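PDB 4EXO: methyl-accepting chemotaxis protein from Vibrio parahaemolyticus, which probably senses small molecules in the periplasm through a PAS-like Cache domain, here holding pyruvic acid, and passes the signal on to control chemotaxis. Local coordinates for residues D57-A62 with L71-P76; A62-G67 with K133-L138; W113-I118 with G141-D146. All coordinates share one frame; numbering follows the deposited sequence. Where two conformers were deposited one is given.

Interaction 1. Residues D57-A62 with L71-P76; sequences DGYFFA and LHAIKP. With PYR (pyruvic acid), chain B.
A62 and L71 face each other as a hydrogen-bonded pair of an antiparallel hairpin. A62 N donates to L71 O over 2.9 Å, the return bond from L71 N to A62 O is weak, and beyond them A73 N reaches F60 O at 3.2 Å, nearly along the C=O axis. Between these rungs F61 and H72 form a non-hydrogen-bonded pair whose side chains leave the same face of the sheet, the one where pyruvic acid lies.

The polar ends of Y59 and H72 converge on pyruvic acid. H72 CG lies anti to the backbone N (chi1 -158°). Its NE2 donates to PYR OXT at 2.8 Å and, weakly, to PYR O3. Y59 OH donates to the same OXT at 2.6 Å, so one carboxylate oxygen is gripped twice. H72 ND1 accepts K75 N (3.1 Å) and, weakly, I74 N, which fixes the imidazole's rotation and leaves NE2 as the donor.

Among the packing contacts, the keto carbon PYR CA lies 3.5 Å above the F61 ring plane, offset toward the rim. I74 CG1 sits over the centre of the Y59 ring, a CH-pi contact 3.4 Å from the centroid. On the sheet's other face A62 CB meets L71 CD2 at 3.7 Å.

F60 and L71 rest against L49 of helix 42-51, and F60 also meets M24 of the second subunit. F61 bonds through its backbone to G139 of strand 136-143, while Y59 touches W113 of strand 108-115.

Interaction 2. Residues A62-G67 with K133-L138; sequences AYDSQG and KWDWVL. With PYR (pyruvic acid), chain B.
D135 OD2 is gripped by S65 N and two waters. S65 N donates a nearly straight bond of 3.0 Å from above the carboxylate plane, and one of the waters links OD2 to Q66 NE2. The other oxygen, OD1, takes S65 OG on its syn lone pair at a short 2.5 Å and also bonds to Y130 OH. D135 CG is anti to the backbone N (chi1 -170°). D64 OD2 stands 4.6 Å from D135 OD2, a proximity of like charges that the bonds around OD2 may offset; D64 OD1 turns instead to I68 N. D135 O is buried without a hydrogen-bond partner, although D64 CA approaches it at 3.1 Å.

Further along, Y63 and V137 exchange backbone bonds, V137 N to Y63 O being 2.8 Å. The A62 methyl approaches the W136 indole obliquely, its CB 4.3 Å from W136 CB. On the other side of the sheet Y63 points its OH to PYR O3 at 2.7 Å.

D135, in a left-handed backbone conformation, forms with W136 a G1 beta bulge opposite L131, within the hairpin of strands 120-131 and 136-143. The type I turn D64-G67 follows strand 61-63, and Y63-V137 pairs two inner strands of the Cache domain sheet.

Interaction 3. Residues W113-I118 with G141-D146; sequences WHKPTI and GIYIDD. With PYR (pyruvic acid), chain B.
K115 and D145 meet tip to tip in a salt bridge. K115 NZ lies 2.8 Å from both D145 OD1 and D145 OD2 and uses the syn lone pair of each, a symmetric bidentate grip. A water accepts from K115 NZ and donates to D146 OD2, extending the charged link to the last residue of this fragment. The other strong bond runs from Y143 OH to H114 O, 2.6 Å long. That hydroxyl is also hydrogen-bonded to Y59 and K124, both of which bind the pyruvic acid, so Y143 is a second-shell residue of the pocket.

Strands 113-115 and 141-143 are not direct neighbours. In the antiparallel Cache sheet strand 120-131 runs between them, and their axes approach to 9.4 Å at an angle of 68°, leaving the side chains to close the gap.

K115, fully extended, slides past Y143 in the opposite direction. Its CG sits over the centre of the phenol ring in a CH-pi contact, 3.8 Å from the centroid, while K115 CB comes to 3.6 Å from Y143 CE1. P116 crosses Y143 at about a right angle, its CD near the hydroxyl. Farther in, the W113 indole lays one face against the ligand, with PYR C 3.3 Å above its plane.

How the interactions relate
Following the chain from its N terminus, interaction 1 closes the shortest loop, folding 71-76 back on 57-62 as the edge hairpin of the sheet. Interaction 2 starts from the shared residue A62 before that hairpin is complete, so the two cross; its long loop closes only at 133-138 and joins the hairpin to strand 136-143. Interaction 3 opens at 113-118, after interaction 1 has closed, and ends at the C-terminal end of the fragment, crossing interaction 2 and tying strand 108-115, at the far edge, to the end of strand 136-143. D57 and T117 join interactions 1 and 3 directly. All three reach pyruvic acid, to which both edge strands contribute a residue.

Interaction 1. Residues D57-A62 with L71-P76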
loop_
_atom_site.group_PDB
_atom_site.type_symbol
_atom_site.label_atom_id
_atom_site.label_comp_id
_atom_site.label_asym_id
_atom_site.label_seq_id
_atom_site.Cartn_x
_atom_site.Cartn_y
_atom_site.Cartn_z
ATOM N N ASP A 57 6.039 -8.821 -7.666
ATOM C CA ASP A 57 6.942 -7.921 -8.406
ATOM C C ASP A 57 6.817 -6.460 -7.959
ATOM O O ASP A 57 7.330 -5.579 -8.624
ATOM C CB ASP A 57 6.618 -8.000 -9.895
ATOM C CG ASP A 57 7.040 -9.340 -10.505
ATOM O OD1 ASP A 57 8.151 -9.801 -10.191
ATOM O OD2 ASP A 57 6.269 -9.912 -11.297
ATOM N N GLY A 58 6.111 -6.228 -6.863
ATOM C CA GLY A 58 5.722 -4.874 -6.453
ATOM C C GLY A 58 6.413 -4.504 -5.159
ATOM O O GLY A 58 5.946 -4.886 -4.086
ATOM N N TYR A 59 7.517 -3.740 -5.246
ATOM C CA TYR A 59 8.402 -3.500 -4.099
ATOM C C TYR A 59 9.035 -2.111 -4.176
ATOM O O TYR A 59 8.946 -1.438 -5.224
ATOM C CB TYR A 59 9.552 -4.558 -4.096
ATOM C CG TYR A 59 10.453 -4.444 -5.331
ATOM C CD1 TYR A 59 11.566 -3.600 -5.328
ATOM C CD2 TYR A 59 10.149 -5.146 -6.514
ATOM C CE1 TYR A 59 12.409 -3.471 -6.466
ATOM C CE2 TYR A 59 10.971 -5.048 -7.678
ATOM C CZ TYR A 59 12.109 -4.199 -7.628
ATOM O OH TYR A 59 12.910 -4.081 -8.740
ATOM N N PHE A 60 9.674 -1.696 -3.072
ATOM C CA PHE A 60 10.359 -0.400 -3.002
ATOM C C PHE A 60 11.880 -0.473 -3.130
ATOM O O PHE A 60 12.521 -1.472 -2.710
ATOM C CB PHE A 60 10.063 0.285 -1.668
ATOM C CG PHE A 60 8.661 0.758 -1.535
ATOM C CD1 PHE A 60 8.251 1.945 -2.146
ATOM C CD2 PHE A 60 7.747 0.026 -0.782
ATOM C CE1 PHE A 60 6.943 2.411 -2.021
ATOM C CE2 PHE A 60 6.406 0.474 -0.634
ATOM C CZ PHE A 60 5.993 1.666 -1.267
ATOM N N PHE A 61 12.439 0.616 -3.669
ATOM C CA PHE A 61 13.866 0.869 -3.673
ATOM C C PHE A 61 14.054 2.353 -3.298
ATOM O O PHE A 61 13.114 3.155 -3.417
ATOM C CB PHE A 61 14.473 0.572 -5.079
ATOM C CG PHE A 61 13.765 1.297 -6.194
ATOM C CD1 PHE A 61 14.046 2.661 -6.442
ATOM C CD2 PHE A 61 12.823 0.655 -7.001
ATOM C CE1 PHE A 61 13.382 3.340 -7.478
ATOM C CE2 PHE A 61 12.141 1.340 -8.028
ATOM C CZ PHE A 61 12.433 2.687 -8.273
ATOM N N ALA A 62 15.256 2.727 -2.871
ATOM C CA ALA A 62 15.553 4.167 -2.739
ATOM C C ALA A 62 16.997 4.463 -3.046
ATOM O O ALA A 62 17.869 3.600 -2.811
ATOM C CB ALA A 62 15.157 4.698 -1.331
ATOM N N LEU A 71 18.225 1.761 -0.087
ATOM C CA LEU A 71 17.552 0.513 0.310
ATOM C C LEU A 71 17.133 -0.206 -0.938
ATOM O O LEU A 71 16.840 0.442 -1.957
ATOM C CB LEU A 71 16.362 0.808 1.224
ATOM C CG LEU A 71 15.154 1.530 0.593
ATOM C CD1 LEU A 71 14.034 0.542 0.134
ATOM C CD2 LEU A 71 14.574 2.528 1.596
ATOM N N HIS A 72 17.133 -1.539 -0.918
ATOM C CA HIS A 72 16.581 -2.271 -2.072
ATOM C C HIS A 72 15.902 -3.540 -1.542
ATOM O O HIS A 72 16.559 -4.376 -0.896
ATOM C CB HIS A 72 17.661 -2.610 -3.131
ATOM C CG HIS A 72 17.064 -2.856 -4.486
ATOM N ND1 HIS A 72 16.370 -4.016 -4.799
ATOM C CD2 HIS A 72 16.935 -2.035 -5.557
ATOM C CE1 HIS A 72 15.903 -3.919 -6.037
ATOM N NE2 HIS A 72 16.231 -2.725 -6.515
ATOM N N ALA A 73 14.592 -3.656 -1.761
ATOM C CA ALA A 73 13.811 -4.756 -1.167
ATOM C C ALA A 73 14.224 -6.125 -1.724
ATOM O O ALA A 73 14.147 -7.125 -1.014
ATOM C CB ALA A 73 12.295 -4.556 -1.422
ATOM N N ILE A 74 14.598 -6.159 -2.999
ATOM C CA ILE A 74 14.886 -7.415 -3.706
ATOM C C ILE A 74 16.366 -7.827 -3.617
ATOM O O ILE A 74 16.685 -9.018 -3.438
ATOM C CB ILE A 74 14.441 -7.304 -5.191
ATOM C CG1 ILE A 74 12.913 -6.983 -5.283
ATOM C CG2 ILE A 74 14.810 -8.556 -6.040
ATOM C CD1 ILE A 74 11.965 -8.080 -4.620
ATOM N N LYS A 75 17.255 -6.855 -3.808
ATOM C CA LYS A 75 18.692 -7.146 -3.851
ATOM C C LYS A 75 19.391 -6.214 -2.868
ATOM O O LYS A 75 19.966 -5.167 -3.277
ATOM C CB LYS A 75 19.220 -6.958 -5.274
ATOM C CG LYS A 75 20.710 -7.482 -5.460
ATOM C CD LYS A 75 21.161 -7.259 -6.905
ATOM C CE LYS A 75 22.629 -7.697 -7.109
ATOM N NZ LYS A 75 22.920 -7.560 -8.573
ATOM N N PRO A 76 19.353 -6.564 -1.566
ATOM C CA PRO A 76 19.928 -5.640 -0.569
ATOM C C PRO A 76 21.452 -5.454 -0.658
ATOM O O PRO A 76 21.961 -4.480 -0.100
ATOM C CB PRO A 76 19.493 -6.251 0.766
ATOM C CG PRO A 76 19.315 -7.734 0.450
ATOM C CD PRO A 76 18.709 -7.736 -0.910
HETATM C C PYR B . 14.508 -0.927 -9.330
HETATM O O PYR B . 13.604 -0.811 -10.280
HETATM O OXT PYR B . 14.464 -1.979 -8.536
HETATM C CA PYR B . 15.520 0.047 -9.161
HETATM O O3 PYR B . 16.356 -0.149 -8.210
HETATM C CB PYR B . 15.690 1.274 -10.048
#

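Interaction 2. Residues A62-G67 with K133-L138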
loop_
_atom_site.group_PDB
_atom_site.type_symbol
_atom_site.label_atom_id
_atom_site.label_comp_id
_atom_site.label_asym_id
_atom_site.label_seq_id
_atom_site.Cartn_x
_atom_site.Cartn_y
_atom_site.Cartn_z
ATOM N N ALA A 62 15.256 2.727 -2.871
ATOM C CA ALA A 62 15.553 4.167 -2.739
ATOM C C ALA A 62 16.997 4.463 -3.046
ATOM O O ALA A 62 17.869 3.600 -2.811
ATOM C CB ALA A 62 15.157 4.698 -1.331
ATOM N N TYR A 63 17.248 5.656 -3.604
ATOM C CA TYR A 63 18.612 6.121 -3.916
ATOM C C TYR A 63 18.763 7.526 -3.363
ATOM O O TYR A 63 17.771 8.249 -3.303
ATOM C CB TYR A 63 18.844 6.165 -5.446
ATOM C CG TYR A 63 18.828 4.775 -6.071
ATOM C CD1 TYR A 63 20.024 4.065 -6.297
ATOM C CD2 TYR A 63 17.615 4.167 -6.399
ATOM C CE1 TYR A 63 19.996 2.776 -6.845
ATOM C CE2 TYR A 63 17.582 2.868 -6.991
ATOM C CZ TYR A 63 18.783 2.186 -7.169
ATOM O OH TYR A 63 18.761 0.924 -7.716
ATOM N N ASP A 64 19.978 7.919 -2.970
ATOM C CA ASP A 64 20.196 9.326 -2.622
ATOM C C ASP A 64 20.441 10.151 -3.881
ATOM O O ASP A 64 20.447 9.614 -4.980
ATOM C CB ASP A 64 21.244 9.517 -1.499
ATOM C CG ASP A 64 22.678 9.241 -1.954
ATOM O OD1 ASP A 64 22.918 9.163 -3.173
ATOM O OD2 ASP A 64 23.569 9.112 -1.062
ATOM N N SER A 65 20.627 11.462 -3.737
ATOM C CA SER A 65 20.763 12.346 -4.911
ATOM C C SER A 65 22.051 12.123 -5.702
ATOM O O SER A 65 22.124 12.517 -6.884
ATOM C CB SER A 65 20.630 13.841 -4.524
ATOM O OG SER A 65 19.306 14.096 -4.115
ATOM N N GLN A 66 23.037 11.469 -5.084
ATOM C CA GLN A 66 24.272 11.084 -5.808
ATOM C C GLN A 66 24.163 9.729 -6.526
ATOM O O GLN A 66 25.101 9.292 -7.176
ATOM C CB GLN A 66 25.499 11.080 -4.855
ATOM C CG GLN A 66 25.628 12.346 -3.927
ATOM C CD GLN A 66 25.263 13.644 -4.624
ATOM O OE1 GLN A 66 25.938 14.071 -5.581
ATOM N NE2 GLN A 66 24.191 14.289 -4.149
ATOM N N GLY A 67 23.014 9.067 -6.398
ATOM C CA GLY A 67 22.777 7.776 -7.061
ATOM C C GLY A 67 23.215 6.560 -6.234
ATOM O O GLY A 67 23.293 5.446 -6.767
ATOM N N LYS A 133 14.282 15.162 3.737
ATOM C CA LYS A 133 14.918 15.111 5.067
ATOM C C LYS A 133 16.014 14.069 5.109
ATOM O O LYS A 133 17.062 14.286 5.708
ATOM C CB LYS A 133 13.891 14.790 6.149
ATOM C CG LYS A 133 14.469 14.842 7.572
ATOM C CD LYS A 133 13.417 14.489 8.649
ATOM C CE LYS A 133 12.196 15.363 8.590
ATOM N NZ LYS A 133 11.355 15.066 9.821
ATOM N N TRP A 134 15.767 12.943 4.430
ATOM C CA TRP A 134 16.740 11.866 4.313
ATOM C C TRP A 134 17.523 11.796 2.987
ATOM O O TRP A 134 18.384 10.916 2.838
ATOM C CB TRP A 134 16.012 10.543 4.560
ATOM C CG TRP A 134 15.601 10.398 5.978
ATOM C CD1 TRP A 134 16.011 11.169 7.043
ATOM C CD2 TRP A 134 14.733 9.412 6.507
ATOM N NE1 TRP A 134 15.426 10.719 8.205
ATOM C CE2 TRP A 134 14.638 9.636 7.900
ATOM C CE3 TRP A 134 14.010 8.357 5.938
ATOM C CZ2 TRP A 134 13.857 8.830 8.735
ATOM C CZ3 TRP A 134 13.232 7.561 6.772
ATOM C CH2 TRP A 134 13.158 7.804 8.147
ATOM N N ASP A 135 17.248 12.726 2.068
ATOM C CA ASP A 135 17.735 12.707 0.691
ATOM C C ASP A 135 17.467 11.314 0.084
ATOM O O ASP A 135 18.380 10.691 -0.462
ATOM C CB ASP A 135 19.245 13.042 0.611
ATOM C CG ASP A 135 19.733 13.258 -0.801
ATOM O OD1 ASP A 135 18.988 13.846 -1.621
ATOM O OD2 ASP A 135 20.893 12.843 -1.117
ATOM N N TRP A 136 16.239 10.819 0.222
ATOM C CA TRP A 136 15.848 9.569 -0.437
ATOM C C TRP A 136 14.914 9.867 -1.584
ATOM O O TRP A 136 13.860 10.492 -1.398
ATOM C CB TRP A 136 15.154 8.594 0.511
ATOM C CG TRP A 136 16.047 7.909 1.513
ATOM C CD1 TRP A 136 17.406 8.038 1.657
ATOM C CD2 TRP A 136 15.624 6.972 2.504
ATOM N NE1 TRP A 136 17.850 7.236 2.689
ATOM C CE2 TRP A 136 16.768 6.589 3.238
ATOM C CE3 TRP A 136 14.383 6.418 2.847
ATOM C CZ2 TRP A 136 16.709 5.644 4.274
ATOM C CZ3 TRP A 136 14.321 5.506 3.903
ATOM C CH2 TRP A 136 15.470 5.133 4.596
ATOM N N VAL A 137 15.302 9.368 -2.756
ATOM C CA VAL A 137 14.405 9.208 -3.889
ATOM C C VAL A 137 13.860 7.793 -3.738
ATOM O O VAL A 137 14.563 6.806 -4.022
ATOM C CB VAL A 137 15.161 9.372 -5.216
ATOM C CG1 VAL A 137 14.221 9.104 -6.412
ATOM C CG2 VAL A 137 15.757 10.782 -5.327
ATOM N N LEU A 138 12.641 7.727 -3.224
ATOM C CA LEU A 138 11.969 6.448 -2.903
ATOM C C LEU A 138 11.098 6.083 -4.104
ATOM O O LEU A 138 10.308 6.907 -4.539
ATOM C CB LEU A 138 11.082 6.628 -1.670
ATOM C CG LEU A 138 10.217 5.431 -1.214
ATOM C CD1 LEU A 138 11.125 4.243 -0.811
ATOM C CD2 LEU A 138 9.285 5.811 -0.044
HETATM C C PYR B . 14.508 -0.927 -9.330
HETATM O O PYR B . 13.604 -0.811 -10.280
HETATM O OXT PYR B . 14.464 -1.979 -8.536
HETATM C CA PYR B . 15.520 0.047 -9.161
HETATM O O3 PYR B . 16.356 -0.149 -8.210
HETATM C CB PYR B . 15.690 1.274 -10.048
HETATM O O HOH W 1 22.698 11.802 0.988
HETATM O O HOH W 2 22.931 14.596 -1.753
#

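Interaction 3. Residues W113-I118 with G141-D146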
loop_
_atom_site.group_PDB
_atom_site.type_symbol
_atom_site.label_atom_id
_atom_site.label_comp_id
_atom_site.label_asym_id
_atom_site.label_seq_id
_atom_site.Cartn_x
_atom_site.Cartn_y
_atom_site.Cartn_z
ATOM N N TRP A 113 14.406 -3.456 -15.879
ATOM C CA TRP A 113 15.043 -3.838 -14.639
ATOM C C TRP A 113 14.723 -5.319 -14.380
ATOM O O TRP A 113 13.732 -5.879 -14.906
ATOM C CB TRP A 113 14.528 -2.970 -13.471
ATOM C CG TRP A 113 15.439 -3.017 -12.275
ATOM C CD1 TRP A 113 15.371 -3.905 -11.216
ATOM C CD2 TRP A 113 16.561 -2.162 -12.012
ATOM N NE1 TRP A 113 16.392 -3.647 -10.329
ATOM C CE2 TRP A 113 17.120 -2.570 -10.777
ATOM C CE3 TRP A 113 17.140 -1.068 -12.704
ATOM C CZ2 TRP A 113 18.250 -1.958 -10.215
ATOM C CZ3 TRP A 113 18.265 -0.447 -12.131
ATOM C CH2 TRP A 113 18.796 -0.882 -10.895
ATOM N N HIS A 114 15.545 -5.941 -13.545
ATOM C CA HIS A 114 15.242 -7.281 -13.031
ATOM C C HIS A 114 13.769 -7.339 -12.578
ATOM O O HIS A 114 13.291 -6.475 -11.844
ATOM C CB HIS A 114 16.158 -7.568 -11.849
ATOM C CG HIS A 114 15.815 -8.819 -11.087
ATOM N ND1 HIS A 114 15.039 -8.805 -9.947
ATOM C CD2 HIS A 114 16.214 -10.101 -11.258
ATOM C CE1 HIS A 114 14.954 -10.033 -9.460
ATOM N NE2 HIS A 114 15.676 -10.836 -10.229
ATOM N N LYS A 115 13.062 -8.373 -13.018
ATOM C CA LYS A 115 11.691 -8.612 -12.593
ATOM C C LYS A 115 11.680 -9.889 -11.704
ATOM O O LYS A 115 12.008 -10.977 -12.193
ATOM C CB LYS A 115 10.822 -8.844 -13.835
ATOM C CG LYS A 115 9.357 -9.159 -13.532
ATOM C CD LYS A 115 8.540 -9.255 -14.837
ATOM C CE LYS A 115 7.084 -9.583 -14.545
ATOM N NZ LYS A 115 6.236 -9.667 -15.792
ATOM N N PRO A 116 11.343 -9.755 -10.405
ATOM C CA PRO A 116 11.469 -10.897 -9.480
ATOM C C PRO A 116 10.850 -12.190 -9.981
ATOM O O PRO A 116 11.501 -13.251 -9.884
ATOM C CB PRO A 116 10.786 -10.395 -8.202
ATOM C CG PRO A 116 11.184 -8.877 -8.192
ATOM C CD PRO A 116 11.049 -8.485 -9.694
ATOM N N THR A 117 9.634 -12.145 -10.518
ATOM C CA THR A 117 8.931 -13.402 -10.819
ATOM C C THR A 117 9.534 -14.208 -11.986
ATOM O O THR A 117 9.108 -15.347 -12.214
ATOM C CB THR A 117 7.408 -13.196 -11.068
ATOM O OG1 THR A 117 7.199 -12.240 -12.120
ATOM C CG2 THR A 117 6.675 -12.742 -9.775
ATOM N N ILE A 118 10.467 -13.625 -12.749
ATOM C CA ILE A 118 11.159 -14.358 -13.838
ATOM C C ILE A 118 12.679 -14.283 -13.722
ATOM O O ILE A 118 13.408 -14.837 -14.561
ATOM C CB ILE A 118 10.736 -13.873 -15.271
ATOM C CG1 ILE A 118 11.066 -12.369 -15.471
ATOM C CG2 ILE A 118 9.250 -14.170 -15.511
ATOM C CD1 ILE A 118 10.815 -11.834 -16.958
ATOM N N GLY A 141 7.405 0.428 -8.876
ATOM C CA GLY A 141 7.114 0.326 -10.317
ATOM C C GLY A 141 6.173 -0.812 -10.629
ATOM O O GLY A 141 5.897 -1.657 -9.768
ATOM N N ILE A 142 5.640 -0.797 -11.850
ATOM C CA ILE A 142 4.826 -1.906 -12.374
ATOM C C ILE A 142 5.497 -2.422 -13.653
ATOM O O ILE A 142 6.036 -1.621 -14.435
ATOM C CB ILE A 142 3.380 -1.437 -12.637
ATOM C CG1 ILE A 142 2.728 -1.023 -11.312
ATOM C CG2 ILE A 142 2.550 -2.507 -13.330
ATOM C CD1 ILE A 142 1.319 -0.538 -11.456
ATOM N N TYR A 143 5.467 -3.732 -13.885
ATOM C CA TYR A 143 6.120 -4.272 -15.095
ATOM C C TYR A 143 5.144 -4.242 -16.268
ATOM O O TYR A 143 3.965 -4.509 -16.105
ATOM C CB TYR A 143 6.708 -5.668 -14.827
ATOM C CG TYR A 143 7.903 -5.546 -13.880
ATOM C CD1 TYR A 143 9.208 -5.432 -14.392
ATOM C CD2 TYR A 143 7.733 -5.489 -12.500
ATOM C CE1 TYR A 143 10.300 -5.279 -13.552
ATOM C CE2 TYR A 143 8.825 -5.332 -11.645
ATOM C CZ TYR A 143 10.097 -5.234 -12.169
ATOM O OH TYR A 143 11.185 -5.087 -11.328
ATOM N N ILE A 144 5.611 -3.854 -17.439
ATOM C CA ILE A 144 4.676 -3.637 -18.544
ATOM C C ILE A 144 4.817 -4.670 -19.661
ATOM O O ILE A 144 4.152 -4.551 -20.705
ATOM C CB ILE A 144 4.740 -2.198 -19.106
ATOM C CG1 ILE A 144 6.173 -1.785 -19.432
ATOM C CG2 ILE A 144 4.155 -1.185 -18.098
ATOM C CD1 ILE A 144 6.242 -0.363 -19.925
ATOM N N ASP A 145 5.654 -5.681 -19.440
ATOM C CA ASP A 145 5.835 -6.754 -20.438
ATOM C C ASP A 145 4.528 -7.378 -20.965
ATOM O O ASP A 145 4.496 -7.823 -22.121
ATOM C CB ASP A 145 6.892 -7.816 -20.041
ATOM C CG ASP A 145 6.788 -8.290 -18.579
ATOM O OD1 ASP A 145 6.127 -7.655 -17.719
ATOM O OD2 ASP A 145 7.416 -9.332 -18.286
ATOM N N ASP A 146 3.473 -7.413 -20.145
ATOM C CA ASP A 146 2.094 -7.564 -20.675
ATOM C C ASP A 146 1.723 -6.399 -21.648
ATOM O O ASP A 146 0.803 -5.595 -21.420
ATOM C CB ASP A 146 1.038 -7.764 -19.554
ATOM C CG ASP A 146 1.325 -6.933 -18.308
ATOM O OD1 ASP A 146 1.378 -5.686 -18.429
ATOM O OD2 ASP A 146 1.499 -7.524 -17.209
HETATM C C PYR B . 14.508 -0.927 -9.330
HETATM O O PYR B . 13.604 -0.811 -10.280
HETATM O OXT PYR B . 14.464 -1.979 -8.536
HETATM C CA PYR B . 15.520 0.047 -9.161
HETATM O O3 PYR B . 16.356 -0.149 -8.210
HETATM C CB PYR B . 15.690 1.274 -10.048
HETATM O O HOH W 3 3.364 -9.185 -15.993
#